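Local coordinates for uncharacterized peptidase Lmo0363 (PDB 3L4E), which is an uncharacterised member of the S51 peptidase family that probably works as a serine-type peptidase cleaving peptide bonds, at residues Ser23-Lys28 against Glu54-Leu59; Thr29-Pro34 against Glu61-Ala66; Thr35-Glu40 against Tyr84-Asn89. All blocks are in the same frame, centred on the assembly; numbering follows the deposited sequence.

Contact 1: residues Ser23-Lys28 against Glu54-Leu59; sequences SNLQGK and ESLGLL
Leu25 and Leu58 meet on the inner, tightly packed side of this contact, where the loop ahead of strand 29-33 lies against the chain leaving helix 44-55. The CD2 methyl of Leu58 is pressed between backbone carbonyls, 3.4 Å from Leu25 O and 3.5 Å from Lys28 O, while also reaching Leu25 CB. Leu25 extends further to Leu56; these two side chains lie side by side and point the same way, with their CD1 atoms 3.8 Å apart. Phe18 of helix 15-21 touches both Leu25 and Leu56, and Phe82 of strand 82-85 touches Leu25 and Leu58, so the apolar layer continues onto helix 15-21 and strand 82-85.

Above this layer, two turns are tied together. Gly57, at a positive phi of 87°, closes helix 44-55 in a Schellman motif, and Leu25-Lys28 forms a type II beta turn. Gly27 N of the turn donates to Gly57 O at 2.8 Å, with a nearly straight N-H. Two residues further on, Leu59 N donates to Lys28 O at 2.8 Å, and the two chains pass into neighbouring strands.

The outer side is looser. Gln26 was modelled in two conformers; in the one described, a bend at chi2 (74°) turns CD back toward Gly57, and OE1 lies 3.5 Å from Gly57 CA, a touch that remains doubtful. Lys28 contributes its CB to the Leu58 CD2 methyl, after which its extended chain leads away. On the solvent side, Leu59 CD1 rests 3.9 Å from Gly27 O.

Contact 2: residues Thr29-Pro34 against Glu61-Ala66; sequences TVTFIP and EELDIA
Phe32 sits between Glu61 and Leu63 in the backbone pairing that joins these two parallel strands. Its N donates to Glu61 O at 2.9 Å and its O accepts from Leu63 N at 2.9 Å, while one step earlier Glu61 N donates to Val30 O at 2.8 Å. CA-H...O contacts fill the intervals between them, as where Glu62 CA lies 3.4 Å from Phe32 O. Where regular pairing has ceased, Pro34 CD presses on Leu63 O at 3.5 Å.

Apolar contacts gather on the face carrying Thr31 and Leu63. With chi1 of Thr31 at -63°, OG1 lies beside the backbone N and CG2 is anti to it; CG2 reaches Leu63 CD2 at 3.6 Å, and OG1 is bonded to Asn80. Further along, Ile33 CG2 meets Ile65 CG1 at 3.9 Å. Leu63 and Ile65 both go on to touch Ile73 of helix 70-79.

Charged groups occur on both faces. Glu61, on the Thr31 face, forms a salt bridge with Lys79 through OE2, and its OE1 accepts from Asn80 ND2. On the face carrying Phe32 and Glu62, the ring and the carboxylate run side by side in the same direction, their planes 40° apart, with Glu62 OE2 4.1 Å from Phe32 CD2. That oxygen also forms a salt bridge with Lys50 of helix 44-55. Beyond the strands, Asp64 OD1 accepts from Ala66 N in an Asx turn that bends the chain.

The whole is a beta-alpha-beta crossover: strand 29-33, helix 44-55 and strand 59-62, the last being an outermost strand of the main sheet.

Contact 3: residues Thr35-Glu40 against Tyr84-Asn89; sequences TASTVE and YVTGGN. With SO4 (sulfate ion), chain C.
Ala36-Glu40 against Thr86-Asn89 is a loop-to-loop contact at the C-terminal ends of the neighbouring parallel strands 29-33 and 82-85, the end of an alpha/beta sheet where active sites are usually built. Gly87 lies close to Ser120, a charge-relay residue by similarity, which sits in a sequence that fits a nucleophile elbow.

The loops approach through their backbones. Asn89 N donates to Ala36 O at 2.9 Å with an N-H...O angle of 162°. The same oxygen receives a CA-H...O contact from Gly88 CA at 3.4 Å. Such closeness is possible because Gly88 has no side chain to hold the loops apart. On the inner side the methyl of Ala36 lies 3.5 Å from Gly87 O, and a water bridges the backbones, accepting from Ala36 N at 2.9 Å and donating to Thr86 O at 3.0 Å. Thr86 secures its own loop: a chi1 of 76° places OG1 between the backbone N and the carbonyl carbon, and from there it donates to Gly87 O at 2.9 Å, in the carbonyl plane and on a lone pair.

Asn89 links this contact to the next helix. As the N-cap of helix 90-100 it offers OD1 to Phe92 N, and its ND2 also bonds Ser138 O. The Asn89 and Val39 side chains pass each other at a slant, with Asn89 CB 3.6 Å from Val39 CG2 and the carboxylate of Glu40 close by. A sulfate ion, probably from the crystallisation liquor, is bonded by Ser138 N, and Asn89 ND2 donates to its O4 at 2.9 Å.

The first segments of the three contacts follow one another without a break from Ser23 to Glu40, and their partners come later in the same order, so the pairs interleave along the chain. Contact 1 leads into strand 29-33, contact 2 follows it on one flank, and contact 3 lies past its C-terminal end. Contacts 1 and 2 have centres 16 Å apart and meet where Val30 faces Leu59; contacts 2 and 3, 11 Å apart, join through strand 82-85 on the other flank of strand 29-33. Contact 1 is about 22 Å from contact 3, centre to centre; strand 29-33 and its flanking loops lead from a peripheral turn to the neighbourhood of the probable catalytic serine.

Contact 1: residues Ser23-Lys28 against Glu54-Leu59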
loop_
_atom_site.group_PDB
_atom_site.type_symbol
_atom_site.label_atom_id
_atom_site.label_comp_id
_atom_site.label_asym_id
_atom_site.label_seq_id
_atom_site.Cartn_x
_atom_site.Cartn_y
_atom_site.Cartn_z
ATOM N N SER A 23 -8.844 -14.596 7.825
ATOM C CA SER A 23 -9.706 -15.740 7.487
ATOM C C SER A 23 -11.060 -15.375 6.870
ATOM O O SER A 23 -11.430 -14.203 6.800
ATOM C CB SER A 23 -9.950 -16.612 8.720
ATOM O OG SER A 23 -8.773 -17.304 9.074
ATOM N N ASN A 24 -11.795 -16.405 6.444
ATOM C CA ASN A 24 -13.151 -16.269 5.899
ATOM C C ASN A 24 -13.303 -15.157 4.871
ATOM O O ASN A 24 -14.164 -14.284 4.985
ATOM C CB ASN A 24 -14.175 -16.102 7.020
ATOM C CG ASN A 24 -14.152 -17.256 8.001
ATOM O OD1 ASN A 24 -13.919 -17.062 9.193
ATOM N ND2 ASN A 24 -14.385 -18.469 7.502
ATOM N N LEU A 25 -12.468 -15.225 3.846
ATOM C CA LEU A 25 -12.418 -14.196 2.828
ATOM C C LEU A 25 -13.550 -14.257 1.813
ATOM O O LEU A 25 -13.903 -13.236 1.232
ATOM C CB LEU A 25 -11.087 -14.280 2.091
ATOM C CG LEU A 25 -9.851 -14.023 2.948
ATOM C CD1 LEU A 25 -8.612 -14.379 2.143
ATOM C CD2 LEU A 25 -9.817 -12.572 3.416
ATOM N N GLN A 26 -14.116 -15.445 1.602
ATOM C CA GLN A 26 -15.104 -15.644 0.547
ATOM C C GLN A 26 -16.264 -14.658 0.628
ATOM O O GLN A 26 -16.954 -14.580 1.647
ATOM C CB GLN A 26 -15.645 -17.078 0.568
ATOM C CG GLN A 26 -16.665 -17.368 -0.524
ATOM C CD GLN A 26 -16.030 -17.505 -1.897
ATOM O OE1 GLN A 26 -14.902 -17.982 -2.025
ATOM N NE2 GLN A 26 -16.758 -17.096 -2.933
ATOM N N GLY A 27 -16.476 -13.916 -0.455
ATOM C CA GLY A 27 -17.587 -12.986 -0.542
ATOM C C GLY A 27 -17.327 -11.604 0.029
ATOM O O GLY A 27 -18.166 -10.713 -0.115
ATOM N N LYS A 28 -16.185 -11.414 0.686
ATOM C CA LYS A 28 -15.864 -10.096 1.216
ATOM C C LYS A 28 -15.416 -9.194 0.084
ATOM O O LYS A 28 -14.956 -9.674 -0.948
ATOM C CB LYS A 28 -14.817 -10.181 2.326
ATOM C CG LYS A 28 -15.323 -10.929 3.546
ATOM C CD LYS A 28 -14.479 -10.656 4.771
ATOM C CE LYS A 28 -15.208 -11.065 6.034
ATOM N NZ LYS A 28 -14.477 -10.611 7.249
ATOM N N GLU A 54 -8.983 -12.155 -6.363
ATOM C CA GLU A 54 -10.153 -12.849 -6.896
ATOM C C GLU A 54 -10.053 -14.357 -6.680
ATOM O O GLU A 54 -11.065 -15.027 -6.458
ATOM C CB GLU A 54 -10.365 -12.495 -8.369
ATOM C CG GLU A 54 -10.879 -11.068 -8.555
ATOM C CD GLU A 54 -10.867 -10.599 -9.988
ATOM O OE1 GLU A 54 -10.288 -11.299 -10.838
ATOM O OE2 GLU A 54 -11.433 -9.519 -10.261
ATOM N N SER A 55 -8.834 -14.883 -6.714
ATOM C CA SER A 55 -8.632 -16.318 -6.498
ATOM C C SER A 55 -8.940 -16.720 -5.061
ATOM O O SER A 55 -9.075 -17.909 -4.767
ATOM C CB SER A 55 -7.205 -16.739 -6.850
ATOM O OG SER A 55 -6.308 -16.421 -5.789
ATOM N N LEU A 56 -9.046 -15.736 -4.169
ATOM C CA LEU A 56 -9.345 -15.997 -2.764
ATOM C C LEU A 56 -10.840 -15.876 -2.494
ATOM O O LEU A 56 -11.301 -16.057 -1.365
ATOM C CB LEU A 56 -8.590 -15.010 -1.868
ATOM C CG LEU A 56 -7.069 -15.044 -1.963
ATOM C CD1 LEU A 56 -6.504 -14.023 -0.986
ATOM C CD2 LEU A 56 -6.537 -16.454 -1.693
ATOM N N GLY A 57 -11.597 -15.551 -3.534
ATOM C CA GLY A 57 -13.032 -15.385 -3.402
ATOM C C GLY A 57 -13.456 -13.987 -2.999
ATOM O O GLY A 57 -14.593 -13.777 -2.568
ATOM N N LEU A 58 -12.539 -13.032 -3.121
ATOM C CA LEU A 58 -12.846 -11.636 -2.819
ATOM C C LEU A 58 -13.505 -10.948 -4.010
ATOM O O LEU A 58 -13.210 -11.266 -5.167
ATOM C CB LEU A 58 -11.575 -10.885 -2.411
ATOM C CG LEU A 58 -10.982 -11.352 -1.087
ATOM C CD1 LEU A 58 -9.529 -10.902 -0.947
ATOM C CD2 LEU A 58 -11.827 -10.856 0.073
ATOM N N LEU A 59 -14.404 -10.011 -3.719
ATOM C CA LEU A 59 -15.036 -9.195 -4.749
ATOM C C LEU A 59 -14.279 -7.881 -4.829
ATOM O O LEU A 59 -14.247 -7.110 -3.863
ATOM C CB LEU A 59 -16.492 -8.925 -4.401
ATOM C CG LEU A 59 -17.397 -10.140 -4.518
ATOM C CD1 LEU A 59 -18.751 -9.852 -3.889
ATOM C CD2 LEU A 59 -17.545 -10.524 -5.985
#

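Contact 2: residues Thr29-Pro34 against Glu61-Ala66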
loop_
_atom_site.group_PDB
_atom_site.type_symbol
_atom_site.label_atom_id
_atom_site.label_comp_id
_atom_site.label_asym_id
_atom_site.label_seq_id
_atom_site.Cartn_x
_atom_site.Cartn_y
_atom_site.Cartn_z
ATOM N N THR A 29 -15.556 -7.886 0.281
ATOM C CA THR A 29 -15.322 -6.921 -0.782
ATOM C C THR A 29 -14.091 -6.064 -0.525
ATOM O O THR A 29 -13.755 -5.767 0.620
ATOM C CB THR A 29 -16.524 -5.991 -0.934
ATOM O OG1 THR A 29 -16.847 -5.432 0.347
ATOM C CG2 THR A 29 -17.722 -6.769 -1.450
ATOM N N VAL A 30 -13.432 -5.658 -1.604
ATOM C CA VAL A 30 -12.189 -4.899 -1.510
ATOM C C VAL A 30 -12.291 -3.623 -2.336
ATOM O O VAL A 30 -12.631 -3.685 -3.512
ATOM C CB VAL A 30 -11.009 -5.734 -2.061
ATOM C CG1 VAL A 30 -9.691 -4.961 -1.988
ATOM C CG2 VAL A 30 -10.901 -7.055 -1.323
ATOM N N THR A 31 -12.007 -2.475 -1.721
ATOM C CA THR A 31 -11.771 -1.245 -2.465
ATOM C C THR A 31 -10.333 -1.308 -2.960
ATOM O O THR A 31 -9.394 -1.254 -2.161
ATOM C CB THR A 31 -11.954 0.015 -1.590
ATOM O OG1 THR A 31 -13.309 0.091 -1.140
ATOM C CG2 THR A 31 -11.640 1.266 -2.386
ATOM N N PHE A 32 -10.175 -1.433 -4.274
ATOM C CA PHE A 32 -8.888 -1.696 -4.919
ATOM C C PHE A 32 -8.438 -0.407 -5.595
ATOM O O PHE A 32 -9.073 0.046 -6.548
ATOM C CB PHE A 32 -9.108 -2.823 -5.947
ATOM C CG PHE A 32 -7.882 -3.275 -6.685
ATOM C CD1 PHE A 32 -7.061 -4.257 -6.155
ATOM C CD2 PHE A 32 -7.595 -2.774 -7.955
ATOM C CE1 PHE A 32 -5.942 -4.715 -6.862
ATOM C CE2 PHE A 32 -6.477 -3.215 -8.660
ATOM C CZ PHE A 32 -5.651 -4.190 -8.113
ATOM N N ILE A 33 -7.359 0.185 -5.081
ATOM C CA ILE A 33 -6.878 1.493 -5.533
ATOM C C ILE A 33 -5.575 1.358 -6.328
ATOM O O ILE A 33 -4.521 1.114 -5.751
ATOM C CB ILE A 33 -6.659 2.434 -4.330
ATOM C CG1 ILE A 33 -7.980 2.643 -3.575
ATOM C CG2 ILE A 33 -6.063 3.770 -4.790
ATOM C CD1 ILE A 33 -7.803 3.304 -2.217
ATOM N N PRO A 34 -5.655 1.469 -7.664
ATOM C CA PRO A 34 -4.480 1.294 -8.526
ATOM C C PRO A 34 -3.835 2.625 -8.926
ATOM O O PRO A 34 -2.978 2.658 -9.809
ATOM C CB PRO A 34 -5.077 0.619 -9.762
ATOM C CG PRO A 34 -6.435 1.261 -9.873
ATOM C CD PRO A 34 -6.906 1.509 -8.448
ATOM N N GLU A 61 -13.494 -4.176 -6.168
ATOM C CA GLU A 61 -14.123 -2.976 -6.707
ATOM C C GLU A 61 -13.108 -1.848 -6.871
ATOM O O GLU A 61 -12.587 -1.321 -5.885
ATOM C CB GLU A 61 -15.259 -2.524 -5.793
ATOM C CG GLU A 61 -16.401 -3.526 -5.710
ATOM C CD GLU A 61 -17.553 -3.039 -4.859
ATOM O OE1 GLU A 61 -17.567 -1.841 -4.503
ATOM O OE2 GLU A 61 -18.446 -3.855 -4.549
ATOM N N GLU A 62 -12.842 -1.464 -8.115
ATOM C CA GLU A 62 -11.835 -0.447 -8.381
ATOM C C GLU A 62 -12.255 0.968 -7.968
ATOM O O GLU A 62 -13.408 1.372 -8.133
ATOM C CB GLU A 62 -11.418 -0.484 -9.849
ATOM C CG GLU A 62 -10.927 -1.859 -10.268
ATOM C CD GLU A 62 -9.844 -1.798 -11.319
ATOM O OE1 GLU A 62 -9.539 -0.679 -11.791
ATOM O OE2 GLU A 62 -9.301 -2.869 -11.669
ATOM N N LEU A 63 -11.294 1.706 -7.421
ATOM C CA LEU A 63 -11.470 3.109 -7.062
ATOM C C LEU A 63 -10.195 3.849 -7.430
ATOM O O LEU A 63 -9.159 3.644 -6.797
ATOM C CB LEU A 63 -11.747 3.264 -5.556
ATOM C CG LEU A 63 -11.832 4.685 -4.984
ATOM C CD1 LEU A 63 -13.048 5.412 -5.551
ATOM C CD2 LEU A 63 -11.872 4.684 -3.449
ATOM N N ASP A 64 -10.253 4.676 -8.475
ATOM C CA ASP A 64 -9.108 5.511 -8.835
ATOM C C ASP A 64 -9.298 6.895 -8.222
ATOM O O ASP A 64 -10.108 7.694 -8.688
ATOM C CB ASP A 64 -8.927 5.592 -10.356
ATOM C CG ASP A 64 -7.639 6.310 -10.770
ATOM O OD1 ASP A 64 -6.895 6.807 -9.896
ATOM O OD2 ASP A 64 -7.367 6.377 -11.986
ATOM N N ILE A 65 -8.558 7.149 -7.147
ATOM C CA ILE A 65 -8.582 8.428 -6.446
ATOM C C ILE A 65 -8.345 9.610 -7.375
ATOM O O ILE A 65 -8.832 10.707 -7.124
ATOM C CB ILE A 65 -7.511 8.457 -5.332
ATOM C CG1 ILE A 65 -7.709 7.276 -4.380
ATOM C CG2 ILE A 65 -7.519 9.798 -4.593
ATOM C CD1 ILE A 65 -9.069 7.231 -3.747
ATOM N N ALA A 66 -7.595 9.386 -8.447
ATOM C CA ALA A 66 -7.216 10.470 -9.347
ATOM C C ALA A 66 -8.378 10.993 -10.184
ATOM O O ALA A 66 -8.341 12.127 -10.655
ATOM C CB ALA A 66 -6.065 10.034 -10.250
#

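Contact 3: residues Thr35-Glu40 against Tyr84-Asn89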
loop_
_atom_site.group_PDB
_atom_site.type_symbol
_atom_site.label_atom_id
_atom_site.label_comp_id
_atom_site.label_asym_id
_atom_site.label_seq_id
_atom_site.Cartn_x
_atom_site.Cartn_y
_atom_site.Cartn_z
ATOM N N THR A 35 -4.242 3.706 -8.274
ATOM C CA THR A 35 -3.796 5.058 -8.625
ATOM C C THR A 35 -2.280 5.226 -8.793
ATOM O O THR A 35 -1.824 5.894 -9.720
ATOM C CB THR A 35 -4.310 6.060 -7.587
ATOM O OG1 THR A 35 -5.740 5.936 -7.497
ATOM C CG2 THR A 35 -3.931 7.497 -7.957
ATOM N N ALA A 36 -1.494 4.639 -7.899
ATOM C CA ALA A 36 -0.041 4.796 -7.972
ATOM C C ALA A 36 0.492 4.288 -9.310
ATOM O O ALA A 36 1.462 4.818 -9.862
ATOM C CB ALA A 36 0.631 4.054 -6.816
ATOM N N SER A 37 -0.155 3.250 -9.831
ATOM C CA SER A 37 0.322 2.582 -11.038
ATOM C C SER A 37 -0.022 3.323 -12.326
ATOM O O SER A 37 0.517 3.004 -13.390
ATOM C CB SER A 37 -0.253 1.169 -11.121
ATOM O OG SER A 37 -1.608 1.205 -11.558
ATOM N N THR A 38 -0.922 4.295 -12.249
ATOM C CA THR A 38 -1.457 4.909 -13.468
ATOM C C THR A 38 -0.468 5.822 -14.191
ATOM O O THR A 38 -0.693 6.203 -15.338
ATOM C CB THR A 38 -2.775 5.670 -13.202
ATOM O OG1 THR A 38 -2.537 6.761 -12.299
ATOM C CG2 THR A 38 -3.841 4.724 -12.629
ATOM N N VAL A 39 0.624 6.171 -13.521
ATOM C CA VAL A 39 1.666 6.993 -14.131
ATOM C C VAL A 39 2.920 6.160 -14.402
ATOM O O VAL A 39 3.952 6.685 -14.801
ATOM C CB VAL A 39 2.024 8.206 -13.250
ATOM C CG1 VAL A 39 0.831 9.151 -13.137
ATOM C CG2 VAL A 39 2.495 7.746 -11.868
ATOM N N GLU A 40 2.817 4.853 -14.178
ATOM C CA GLU A 40 3.941 3.950 -14.369
ATOM C C GLU A 40 3.844 3.257 -15.714
ATOM O O GLU A 40 2.746 3.037 -16.237
ATOM C CB GLU A 40 3.964 2.893 -13.263
ATOM C CG GLU A 40 4.101 3.466 -11.872
ATOM C CD GLU A 40 5.450 4.104 -11.650
ATOM O OE1 GLU A 40 6.349 3.410 -11.133
ATOM O OE2 GLU A 40 5.617 5.291 -12.004
ATOM N N TYR A 84 -7.284 -1.898 -0.483
ATOM C CA TYR A 84 -6.054 -2.428 -1.075
ATOM C C TYR A 84 -5.458 -1.359 -1.973
ATOM O O TYR A 84 -6.138 -0.832 -2.850
ATOM C CB TYR A 84 -6.385 -3.664 -1.908
ATOM C CG TYR A 84 -5.231 -4.344 -2.622
ATOM C CD1 TYR A 84 -4.622 -3.755 -3.734
ATOM C CD2 TYR A 84 -4.792 -5.606 -2.219
ATOM C CE1 TYR A 84 -3.590 -4.396 -4.415
ATOM C CE2 TYR A 84 -3.762 -6.252 -2.880
ATOM C CZ TYR A 84 -3.166 -5.647 -3.978
ATOM O OH TYR A 84 -2.147 -6.306 -4.632
ATOM N N VAL A 85 -4.181 -1.057 -1.762
ATOM C CA VAL A 85 -3.493 -0.038 -2.547
ATOM C C VAL A 85 -2.330 -0.679 -3.294
ATOM O O VAL A 85 -1.404 -1.208 -2.672
ATOM C CB VAL A 85 -3.004 1.115 -1.652
ATOM C CG1 VAL A 85 -2.222 2.156 -2.474
ATOM C CG2 VAL A 85 -4.189 1.764 -0.937
ATOM N N THR A 86 -2.387 -0.636 -4.628
ATOM C CA THR A 86 -1.361 -1.262 -5.461
ATOM C C THR A 86 -0.059 -0.475 -5.422
ATOM O O THR A 86 -0.036 0.696 -5.035
ATOM C CB THR A 86 -1.771 -1.345 -6.947
ATOM O OG1 THR A 86 -1.634 -0.044 -7.549
ATOM C CG2 THR A 86 -3.206 -1.860 -7.125
ATOM N N GLY A 87 1.021 -1.120 -5.852
ATOM C CA GLY A 87 2.277 -0.430 -6.064
ATOM C C GLY A 87 2.192 0.599 -7.179
ATOM O O GLY A 87 1.162 0.748 -7.833
ATOM N N GLY A 88 3.283 1.327 -7.384
ATOM C CA GLY A 88 3.366 2.329 -8.427
ATOM C C GLY A 88 4.213 3.482 -7.934
ATOM O O GLY A 88 5.126 3.285 -7.125
ATOM N N ASN A 89 3.923 4.689 -8.411
ATOM C CA ASN A 89 4.668 5.860 -7.973
ATOM C C ASN A 89 4.103 6.388 -6.658
ATOM O O ASN A 89 2.957 6.864 -6.609
ATOM C CB ASN A 89 4.656 6.943 -9.047
ATOM C CG ASN A 89 5.554 8.101 -8.698
ATOM O OD1 ASN A 89 5.244 8.886 -7.799
ATOM N ND2 ASN A 89 6.677 8.214 -9.400
HETATM S S SO4 C . 8.934 6.226 -11.813
HETATM O O1 SO4 C . 8.723 7.531 -12.432
HETATM O O2 SO4 C . 8.899 5.185 -12.833
HETATM O O3 SO4 C . 10.232 6.224 -11.152
HETATM O O4 SO4 C . 7.885 5.977 -10.824
HETATM O O HOH W 1 -2.112 2.695 -5.893
#